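Putative ABC-transporter ATP-binding protein (Alicyclobacillus acidocaldarius, PDB 1Z47) probably binds and hydrolyses ATP as the ATPase subunit of a putative ABC transporter that would import sulfate. Local coordinates at residues R181-H192 against E207-R215; V218-Q226 against G238-I246. All blocks are in the same frame, centred on the assembly; numbering follows the deposited sequence.

Overall arrangement
Along the chain, contact 1 comes first: helix 178-195 leads through strand 198-203 into helix 206-212, which packs against helix 178-195 running roughly the same way and so closes the helix-strand-helix connection. Strand 215-220 then follows directly and opens contact 2, where the hairpin of strands 215-220 and 223-228, at one edge of the mixed core sheet, receives helix 240-245 after the chain has passed through helix 230-235. The two loops neither nest nor cross. The centres of contacts 1 and 2 lie about 21 Å apart, yet the contacts meet where L210 CD2 packs 4.0 Å from I246 CG2. Both also touch the second subunit, contact 1 more extensively, through charged residues and aromatic packing.

Contact 1: R181-H192 against E207-R215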
loop_
_atom_site.group_PDB
_atom_site.type_symbol
_atom_site.label_atom_id
_atom_site.label_comp_id
_atom_site.label_asym_id
_atom_site.label_seq_id
_atom_site.Cartn_x
_atom_site.Cartn_y
_atom_site.Cartn_z
ATOM N N ARG B 181 -2.904 -8.415 4.102
ATOM C CA ARG B 181 -3.518 -8.086 2.812
ATOM C C ARG B 181 -2.622 -8.649 1.696
ATOM O O ARG B 181 -3.100 -9.218 0.711
ATOM C CB ARG B 181 -3.618 -6.562 2.686
ATOM C CG ARG B 181 -4.530 -6.018 1.595
ATOM C CD ARG B 181 -4.635 -4.489 1.765
ATOM N NE ARG B 181 -5.108 -3.785 0.572
ATOM C CZ ARG B 181 -6.331 -3.892 0.053
ATOM N NH1 ARG B 181 -7.234 -4.685 0.623
ATOM N NH2 ARG B 181 -6.647 -3.204 -1.039
ATOM N N ARG B 182 -1.312 -8.490 1.859
ATOM C CA ARG B 182 -0.374 -8.975 0.860
ATOM C C ARG B 182 -0.342 -10.496 0.795
ATOM O O ARG B 182 -0.235 -11.074 -0.298
ATOM C CB ARG B 182 1.037 -8.421 1.122
ATOM C CG ARG B 182 1.155 -6.916 0.876
ATOM C CD ARG B 182 2.602 -6.458 0.846
ATOM N NE ARG B 182 2.723 -5.076 1.306
ATOM C CZ ARG B 182 3.858 -4.377 1.319
ATOM N NH1 ARG B 182 4.992 -4.930 0.891
ATOM N NH2 ARG B 182 3.859 -3.122 1.766
ATOM N N GLU B 183 -0.418 -11.157 1.946
ATOM C CA GLU B 183 -0.416 -12.619 1.925
ATOM C C GLU B 183 -1.718 -13.061 1.284
ATOM O O GLU B 183 -1.745 -14.017 0.521
ATOM C CB GLU B 183 -0.303 -13.213 3.337
ATOM C CG GLU B 183 0.992 -12.873 4.057
ATOM C CD GLU B 183 1.024 -13.393 5.488
ATOM O OE1 GLU B 183 2.010 -13.102 6.208
ATOM O OE2 GLU B 183 0.065 -14.097 5.894
ATOM N N LEU B 184 -2.803 -12.358 1.582
ATOM C CA LEU B 184 -4.084 -12.720 0.982
ATOM C C LEU B 184 -4.104 -12.649 -0.549
ATOM O O LEU B 184 -4.583 -13.576 -1.226
ATOM C CB LEU B 184 -5.205 -11.832 1.548
ATOM C CG LEU B 184 -5.780 -12.294 2.890
ATOM C CD1 LEU B 184 -6.920 -11.382 3.298
ATOM C CD2 LEU B 184 -6.261 -13.756 2.760
ATOM N N ARG B 185 -3.598 -11.557 -1.117
ATOM C CA ARG B 185 -3.629 -11.449 -2.573
ATOM C C ARG B 185 -2.808 -12.561 -3.210
ATOM O O ARG B 185 -3.161 -13.040 -4.272
ATOM C CB ARG B 185 -3.113 -10.089 -3.043
ATOM C CG ARG B 185 -1.664 -9.853 -2.756
ATOM C CD ARG B 185 -1.171 -8.599 -3.482
ATOM N NE ARG B 185 -0.028 -7.984 -2.813
ATOM C CZ ARG B 185 1.059 -8.635 -2.397
ATOM N NH1 ARG B 185 1.178 -9.947 -2.573
ATOM N NH2 ARG B 185 2.035 -7.966 -1.791
ATOM N N THR B 186 -1.723 -12.980 -2.564
ATOM C CA THR B 186 -0.904 -14.053 -3.116
ATOM C C THR B 186 -1.693 -15.363 -3.067
ATOM O O THR B 186 -1.581 -16.208 -3.955
ATOM C CB THR B 186 0.429 -14.201 -2.335
ATOM O OG1 THR B 186 1.262 -13.071 -2.617
ATOM C CG2 THR B 186 1.168 -15.459 -2.746
ATOM N N PHE B 187 -2.522 -15.506 -2.043
ATOM C CA PHE B 187 -3.329 -16.706 -1.894
ATOM C C PHE B 187 -4.440 -16.752 -2.935
ATOM O O PHE B 187 -4.653 -17.790 -3.589
ATOM C CB PHE B 187 -3.930 -16.746 -0.493
ATOM C CG PHE B 187 -4.860 -17.885 -0.278
ATOM C CD1 PHE B 187 -4.410 -19.187 -0.394
ATOM C CD2 PHE B 187 -6.184 -17.656 0.053
ATOM C CE1 PHE B 187 -5.273 -20.251 -0.188
ATOM C CE2 PHE B 187 -7.048 -18.701 0.258
ATOM C CZ PHE B 187 -6.593 -20.004 0.143
ATOM N N VAL B 188 -5.146 -15.630 -3.084
ATOM C CA VAL B 188 -6.236 -15.530 -4.042
ATOM C C VAL B 188 -5.699 -15.847 -5.437
ATOM O O VAL B 188 -6.363 -16.520 -6.229
ATOM C CB VAL B 188 -6.866 -14.105 -4.048
ATOM C CG1 VAL B 188 -7.715 -13.915 -5.303
ATOM C CG2 VAL B 188 -7.735 -13.893 -2.794
ATOM N N ARG B 189 -4.498 -15.362 -5.733
ATOM C CA ARG B 189 -3.892 -15.630 -7.040
ATOM C C ARG B 189 -3.610 -17.129 -7.190
ATOM O O ARG B 189 -3.959 -17.728 -8.198
ATOM C CB ARG B 189 -2.584 -14.835 -7.228
ATOM C CG ARG B 189 -1.925 -15.009 -8.617
ATOM C CD ARG B 189 -2.695 -14.350 -9.781
ATOM N NE ARG B 189 -2.590 -15.169 -10.998
ATOM C CZ ARG B 189 -2.635 -14.727 -12.252
ATOM N NH1 ARG B 189 -2.778 -13.440 -12.524
ATOM N NH2 ARG B 189 -2.551 -15.592 -13.250
ATOM N N GLN B 190 -2.993 -17.744 -6.187
ATOM C CA GLN B 190 -2.700 -19.179 -6.276
ATOM C C GLN B 190 -3.998 -19.984 -6.444
ATOM O O GLN B 190 -4.069 -20.934 -7.239
ATOM C CB GLN B 190 -1.922 -19.655 -5.035
ATOM C CG GLN B 190 -1.900 -21.167 -4.872
ATOM C CD GLN B 190 -1.095 -21.627 -3.668
ATOM O OE1 GLN B 190 0.139 -21.643 -3.702
ATOM N NE2 GLN B 190 -1.793 -22.002 -2.591
ATOM N N VAL B 191 -5.033 -19.595 -5.712
ATOM C CA VAL B 191 -6.302 -20.290 -5.824
ATOM C C VAL B 191 -6.840 -20.129 -7.257
ATOM O O VAL B 191 -7.200 -21.112 -7.910
ATOM C CB VAL B 191 -7.297 -19.764 -4.780
ATOM C CG1 VAL B 191 -8.707 -20.227 -5.109
ATOM C CG2 VAL B 191 -6.899 -20.281 -3.393
ATOM N N HIS B 192 -6.872 -18.891 -7.753
ATOM C CA HIS B 192 -7.344 -18.627 -9.108
ATOM C C HIS B 192 -6.658 -19.510 -10.154
ATOM O O HIS B 192 -7.307 -20.087 -11.016
ATOM C CB HIS B 192 -7.090 -17.167 -9.489
ATOM C CG HIS B 192 -7.312 -16.883 -10.941
ATOM N ND1 HIS B 192 -8.548 -16.555 -11.457
ATOM C CD2 HIS B 192 -6.451 -16.886 -11.988
ATOM C CE1 HIS B 192 -8.440 -16.361 -12.761
ATOM N NE2 HIS B 192 -7.180 -16.556 -13.110
ATOM N N GLU B 207 -0.291 -0.805 -7.608
ATOM C CA GLU B 207 0.694 -1.848 -7.332
ATOM C C GLU B 207 0.010 -3.202 -7.239
ATOM O O GLU B 207 0.506 -4.192 -7.770
ATOM C CB GLU B 207 1.439 -1.565 -6.023
ATOM C CG GLU B 207 2.810 -2.221 -5.948
ATOM C CD GLU B 207 2.963 -3.102 -4.731
ATOM O OE1 GLU B 207 2.455 -4.242 -4.760
ATOM O OE2 GLU B 207 3.586 -2.653 -3.738
ATOM N N GLU B 208 -1.137 -3.244 -6.563
ATOM C CA GLU B 208 -1.889 -4.490 -6.426
ATOM C C GLU B 208 -2.306 -5.010 -7.806
ATOM O O GLU B 208 -2.252 -6.214 -8.076
ATOM C CB GLU B 208 -3.140 -4.277 -5.576
ATOM C CG GLU B 208 -4.030 -5.502 -5.507
ATOM C CD GLU B 208 -5.304 -5.293 -4.692
ATOM O OE1 GLU B 208 -5.844 -4.163 -4.670
ATOM O OE2 GLU B 208 -5.779 -6.280 -4.084
ATOM N N ALA B 209 -2.726 -4.097 -8.676
ATOM C CA ALA B 209 -3.146 -4.491 -10.017
ATOM C C ALA B 209 -1.983 -5.115 -10.808
ATOM O O ALA B 209 -2.139 -6.158 -11.427
ATOM C CB ALA B 209 -3.727 -3.285 -10.762
ATOM N N LEU B 210 -0.819 -4.486 -10.785
ATOM C CA LEU B 210 0.330 -5.025 -11.518
ATOM C C LEU B 210 0.746 -6.381 -10.971
ATOM O O LEU B 210 1.184 -7.268 -11.714
ATOM C CB LEU B 210 1.549 -4.098 -11.415
ATOM C CG LEU B 210 1.479 -2.683 -12.009
ATOM C CD1 LEU B 210 2.750 -1.918 -11.594
ATOM C CD2 LEU B 210 1.345 -2.731 -13.531
ATOM N N GLU B 211 0.627 -6.526 -9.660
ATOM C CA GLU B 211 1.032 -7.749 -9.001
ATOM C C GLU B 211 0.226 -9.001 -9.297
ATOM O O GLU B 211 0.801 -10.082 -9.486
ATOM C CB GLU B 211 1.032 -7.547 -7.500
ATOM C CG GLU B 211 1.173 -8.854 -6.759
ATOM C CD GLU B 211 2.464 -8.959 -5.996
ATOM O OE1 GLU B 211 3.483 -8.363 -6.418
ATOM O OE2 GLU B 211 2.453 -9.660 -4.970
ATOM N N VAL B 212 -1.098 -8.884 -9.320
ATOM C CA VAL B 212 -1.897 -10.078 -9.532
ATOM C C VAL B 212 -2.701 -10.195 -10.813
ATOM O O VAL B 212 -3.084 -11.297 -11.173
ATOM C CB VAL B 212 -2.865 -10.321 -8.336
ATOM C CG1 VAL B 212 -2.082 -10.374 -7.019
ATOM C CG2 VAL B 212 -3.899 -9.245 -8.280
ATOM N N ALA B 213 -2.942 -9.094 -11.519
ATOM C CA ALA B 213 -3.767 -9.190 -12.733
ATOM C C ALA B 213 -3.067 -9.627 -14.018
ATOM O O ALA B 213 -1.883 -9.330 -14.238
ATOM C CB ALA B 213 -4.482 -7.866 -12.968
ATOM N N ASP B 214 -3.811 -10.351 -14.856
ATOM C CA ASP B 214 -3.307 -10.773 -16.167
ATOM C C ASP B 214 -3.367 -9.517 -17.041
ATOM O O ASP B 214 -2.416 -9.203 -17.756
ATOM C CB ASP B 214 -4.186 -11.883 -16.734
ATOM C CG ASP B 214 -4.057 -13.175 -15.938
ATOM O OD1 ASP B 214 -5.091 -13.744 -15.554
ATOM O OD2 ASP B 214 -2.914 -13.596 -15.722
ATOM N N ARG B 215 -4.492 -8.817 -16.970
ATOM C CA ARG B 215 -4.682 -7.541 -17.670
ATOM C C ARG B 215 -5.433 -6.566 -16.764
ATOM O O ARG B 215 -6.259 -6.950 -15.928
ATOM C CB ARG B 215 -5.447 -7.694 -18.996
ATOM C CG ARG B 215 -4.596 -8.307 -20.123
ATOM C CD ARG B 215 -5.305 -8.195 -21.448
ATOM N NE ARG B 215 -6.568 -8.921 -21.431
ATOM C CZ ARG B 215 -7.561 -8.708 -22.277
ATOM N NH1 ARG B 215 -7.440 -7.768 -23.218
ATOM N NH2 ARG B 215 -8.663 -9.440 -22.194
HETATM O O HOH W 1 -8.366 -3.970 -3.360
#
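The R185 guanidinium is held between E211 over one face and CB of its helix neighbour R182 over the other, with T186 OG1 at its edge. R189 presents its guanidinium edge instead, in plane with V212 O and D214 OD2, while H192 CD2 lies over one of its faces. These two arginines use their charge differently. E211 OE2 sits 2.7 Å from R185 NH1 but well out of the plane, so the salt bridge is electrostatic and no N-H points at the oxygen; the other carboxylate oxygen, OE1, pairs with K309 of the second subunit. At R189, NH1 donates to V212 O over 2.6 Å, with 154° at the hydrogen. NH2 reaches D214 OD2 on its syn side at 3.2 Å, the two flat groups standing nearly perpendicular, and NH1 adds a weak bond to the same oxygen. Bends at chi2 (70°) and chi3 turn the R189 chain toward the C-terminal end of helix 206-212. D193 takes a second share of R189, and M43 N holds D214 OD1. Nearer the N-terminal ends of both segments, R181 NH2 and E208 OE1 make a long ion pair at 3.8 Å, bridged by a water; T203 also binds that oxygen. Between these pairs V212 CG1 rests 4.1 Å from R185 CD. The axes of segments 181-192 and 207-212 come no nearer than 10.9 Å, so long arginines span the gap. Helix 206-212 comes directly after the loop that, as in other ABC ATPases, probably carries the switch histidine, and its packing on helix 178-195 belongs to the P-loop NTPase core.

Contact 2: V218-Q226 against G238-I246; sequences VLHEGNVEQ and GTLFVASFI
The backbones come closest at Q226 and G238, and strand 223-226 passes helix 240-245 at an axis distance of 8.4 Å and an angle of 70°. The imidazole of H220 lies over one face of the F241 ring in an offset stack, centroids 3.9 Å apart and planes at 20°, with H220 CB adding a CH-pi contact over the same face. F245 CB covers the opposite face, and V218 CG1 meets the ring edge at CE2, 3.9 Å away. The carbonyl oxygen L219 O, buried without a polar partner, lies 3.7 Å from F241 CE2. Replacing F241 by an alanine is likely to leave the H220 imidazole without its stacking partner and to open a gap between H220 and F245. The strands form a beta hairpin closed by a type I' turn from H220 to N223, at the edge of the core sheet of the nucleotide-binding domain. V218 faces both E225 and Q226 in a beta bulge, since V218 O accepts from E225 N while V218 N donates to Q226 O; both bulge residues therefore send their side chains toward the helix. E225 bends at chi2 (-80°), which brings OE1 within 2.8 Å of T239 OG1, the donor, nearly along the carboxylate C-O axis. T239 is the N-cap of helix 240-245, and its OG1 also accepts from V242 N at 3.2 Å, so one hydroxyl links hairpin and helix start. The extended Q226 chain reaches G238 N, which donates to Q226 OE1 over 2.8 Å from well above the carbonyl plane. V242 CG1 packs 3.4 Å from that OE1, and F241 also touches P49 of the probable P-loop.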
loop_
_atom_site.group_PDB
_atom_site.type_symbol
_atom_site.label_atom_id
_atom_site.label_comp_id
_atom_site.label_asym_id
_atom_site.label_seq_id
_atom_site.Cartn_x
_atom_site.Cartn_y
_atom_site.Cartn_z
ATOM N N VAL B 218 -8.068 0.151 -16.831
ATOM C CA VAL B 218 -7.957 1.444 -16.163
ATOM C C VAL B 218 -9.202 2.292 -16.450
ATOM O O VAL B 218 -9.568 2.559 -17.610
ATOM C CB VAL B 218 -6.675 2.180 -16.620
ATOM C CG1 VAL B 218 -6.351 3.351 -15.678
ATOM C CG2 VAL B 218 -5.524 1.204 -16.684
ATOM N N LEU B 219 -9.874 2.693 -15.377
ATOM C CA LEU B 219 -11.072 3.486 -15.474
ATOM C C LEU B 219 -10.819 4.917 -15.014
ATOM O O LEU B 219 -10.041 5.170 -14.088
ATOM C CB LEU B 219 -12.178 2.879 -14.608
ATOM C CG LEU B 219 -12.842 1.604 -15.129
ATOM C CD1 LEU B 219 -13.593 1.908 -16.430
ATOM C CD2 LEU B 219 -11.779 0.546 -15.358
ATOM N N HIS B 220 -11.497 5.844 -15.665
ATOM C CA HIS B 220 -11.382 7.253 -15.309
ATOM C C HIS B 220 -12.653 7.964 -15.766
ATOM O O HIS B 220 -13.024 7.925 -16.942
ATOM C CB HIS B 220 -10.159 7.868 -15.982
ATOM C CG HIS B 220 -9.881 9.280 -15.567
ATOM N ND1 HIS B 220 -9.737 10.309 -16.476
ATOM C CD2 HIS B 220 -9.668 9.825 -14.347
ATOM C CE1 HIS B 220 -9.443 11.425 -15.832
ATOM N NE2 HIS B 220 -9.393 11.160 -14.539
ATOM N N GLU B 221 -13.339 8.580 -14.814
ATOM C CA GLU B 221 -14.546 9.319 -15.123
ATOM C C GLU B 221 -15.547 8.474 -15.880
ATOM O O GLU B 221 -16.262 8.989 -16.745
ATOM C CB GLU B 221 -14.210 10.563 -15.952
ATOM C CG GLU B 221 -13.632 11.726 -15.165
ATOM C CD GLU B 221 -13.329 12.932 -16.060
ATOM O OE1 GLU B 221 -14.156 13.254 -16.945
ATOM O OE2 GLU B 221 -12.268 13.565 -15.877
ATOM N N GLY B 222 -15.579 7.176 -15.574
ATOM C CA GLY B 222 -16.535 6.293 -16.213
ATOM C C GLY B 222 -16.169 5.763 -17.587
ATOM O O GLY B 222 -16.985 5.106 -18.215
ATOM N N ASN B 223 -14.959 6.043 -18.060
ATOM C CA ASN B 223 -14.519 5.560 -19.364
ATOM C C ASN B 223 -13.281 4.682 -19.203
ATOM O O ASN B 223 -12.491 4.848 -18.261
ATOM C CB ASN B 223 -14.134 6.725 -20.298
ATOM C CG ASN B 223 -15.075 7.897 -20.207
ATOM O OD1 ASN B 223 -14.662 9.007 -19.853
ATOM N ND2 ASN B 223 -16.351 7.673 -20.525
ATOM N N VAL B 224 -13.102 3.764 -20.146
ATOM C CA VAL B 224 -11.948 2.899 -20.149
ATOM C C VAL B 224 -10.790 3.658 -20.804
ATOM O O VAL B 224 -10.843 3.989 -21.987
ATOM C CB VAL B 224 -12.226 1.622 -20.954
ATOM C CG1 VAL B 224 -10.986 0.782 -21.053
ATOM C CG2 VAL B 224 -13.352 0.858 -20.310
ATOM N N GLU B 225 -9.741 3.927 -20.038
ATOM C CA GLU B 225 -8.581 4.634 -20.549
ATOM C C GLU B 225 -7.689 3.671 -21.312
ATOM O O GLU B 225 -7.125 4.018 -22.348
ATOM C CB GLU B 225 -7.795 5.258 -19.394
ATOM C CG GLU B 225 -8.564 6.332 -18.634
ATOM C CD GLU B 225 -8.538 7.670 -19.349
ATOM O OE1 GLU B 225 -7.464 8.021 -19.848
ATOM O OE2 GLU B 225 -9.575 8.368 -19.396
ATOM N N GLN B 226 -7.546 2.460 -20.788
ATOM C CA GLN B 226 -6.718 1.444 -21.436
ATOM C C GLN B 226 -7.022 0.081 -20.820
ATOM O O GLN B 226 -7.502 -0.017 -19.693
ATOM C CB GLN B 226 -5.223 1.792 -21.304
ATOM C CG GLN B 226 -4.260 0.722 -21.829
ATOM C CD GLN B 226 -2.844 1.225 -22.039
ATOM O OE1 GLN B 226 -2.394 2.183 -21.396
ATOM N NE2 GLN B 226 -2.122 0.566 -22.932
ATOM N N GLY B 238 -1.415 4.532 -22.599
ATOM C CA GLY B 238 -2.156 5.111 -23.704
ATOM C C GLY B 238 -2.511 6.573 -23.515
ATOM O O GLY B 238 -2.704 7.299 -24.483
ATOM N N THR B 239 -2.599 7.022 -22.268
ATOM C CA THR B 239 -2.943 8.409 -22.020
ATOM C C THR B 239 -2.143 8.955 -20.861
ATOM O O THR B 239 -1.491 8.204 -20.123
ATOM C CB THR B 239 -4.430 8.550 -21.692
ATOM O OG1 THR B 239 -4.691 7.922 -20.432
ATOM C CG2 THR B 239 -5.285 7.886 -22.767
ATOM N N LEU B 240 -2.189 10.269 -20.690
ATOM C CA LEU B 240 -1.465 10.872 -19.598
ATOM C C LEU B 240 -2.015 10.301 -18.290
ATOM O O LEU B 240 -1.259 10.088 -17.333
ATOM C CB LEU B 240 -1.636 12.393 -19.630
ATOM C CG LEU B 240 -1.123 13.168 -18.417
ATOM C CD1 LEU B 240 0.392 12.987 -18.244
ATOM C CD2 LEU B 240 -1.445 14.656 -18.640
ATOM N N PHE B 241 -3.324 10.052 -18.246
ATOM C CA PHE B 241 -3.911 9.507 -17.019
ATOM C C PHE B 241 -3.293 8.155 -16.667
ATOM O O PHE B 241 -2.934 7.929 -15.506
ATOM C CB PHE B 241 -5.441 9.322 -17.101
ATOM C CG PHE B 241 -6.034 8.823 -15.814
ATOM C CD1 PHE B 241 -6.174 9.683 -14.727
ATOM C CD2 PHE B 241 -6.340 7.474 -15.643
ATOM C CE1 PHE B 241 -6.601 9.217 -13.486
ATOM C CE2 PHE B 241 -6.777 6.984 -14.387
ATOM C CZ PHE B 241 -6.904 7.853 -13.317
ATOM N N VAL B 242 -3.182 7.256 -17.650
ATOM C CA VAL B 242 -2.585 5.940 -17.395
ATOM C C VAL B 242 -1.136 6.133 -16.967
ATOM O O VAL B 242 -0.662 5.521 -16.010
ATOM C CB VAL B 242 -2.615 4.996 -18.654
ATOM C CG1 VAL B 242 -1.953 3.650 -18.314
ATOM C CG2 VAL B 242 -4.055 4.759 -19.107
ATOM N N ALA B 243 -0.440 7.035 -17.650
ATOM C CA ALA B 243 0.949 7.300 -17.332
ATOM C C ALA B 243 1.150 7.821 -15.911
ATOM O O ALA B 243 2.137 7.500 -15.250
ATOM C CB ALA B 243 1.537 8.290 -18.362
ATOM N N SER B 244 0.205 8.626 -15.443
ATOM C CA SER B 244 0.289 9.210 -14.116
ATOM C C SER B 244 -0.370 8.360 -13.032
ATOM O O SER B 244 -0.149 8.593 -11.857
ATOM C CB SER B 244 -0.381 10.587 -14.134
ATOM O OG SER B 244 0.019 11.289 -15.282
ATOM N N PHE B 245 -1.176 7.381 -13.419
ATOM C CA PHE B 245 -1.866 6.557 -12.425
ATOM C C PHE B 245 -1.193 5.199 -12.172
ATOM O O PHE B 245 -1.379 4.621 -11.105
ATOM C CB PHE B 245 -3.333 6.353 -12.846
ATOM C CG PHE B 245 -4.250 5.963 -11.716
ATOM C CD1 PHE B 245 -4.531 6.856 -10.681
ATOM C CD2 PHE B 245 -4.836 4.699 -11.681
ATOM C CE1 PHE B 245 -5.386 6.498 -9.621
ATOM C CE2 PHE B 245 -5.689 4.335 -10.624
ATOM C CZ PHE B 245 -5.961 5.241 -9.594
ATOM N N ILE B 246 -0.430 4.696 -13.142
ATOM C CA ILE B 246 0.280 3.407 -13.006
ATOM C C ILE B 246 1.751 3.709 -12.725
ATOM O O ILE B 246 2.347 4.583 -13.373
ATOM C CB ILE B 246 0.227 2.573 -14.310
ATOM C CG1 ILE B 246 -1.216 2.361 -14.749
ATOM C CG2 ILE B 246 0.930 1.231 -14.107
ATOM C CD1 ILE B 246 -2.095 1.872 -13.678
#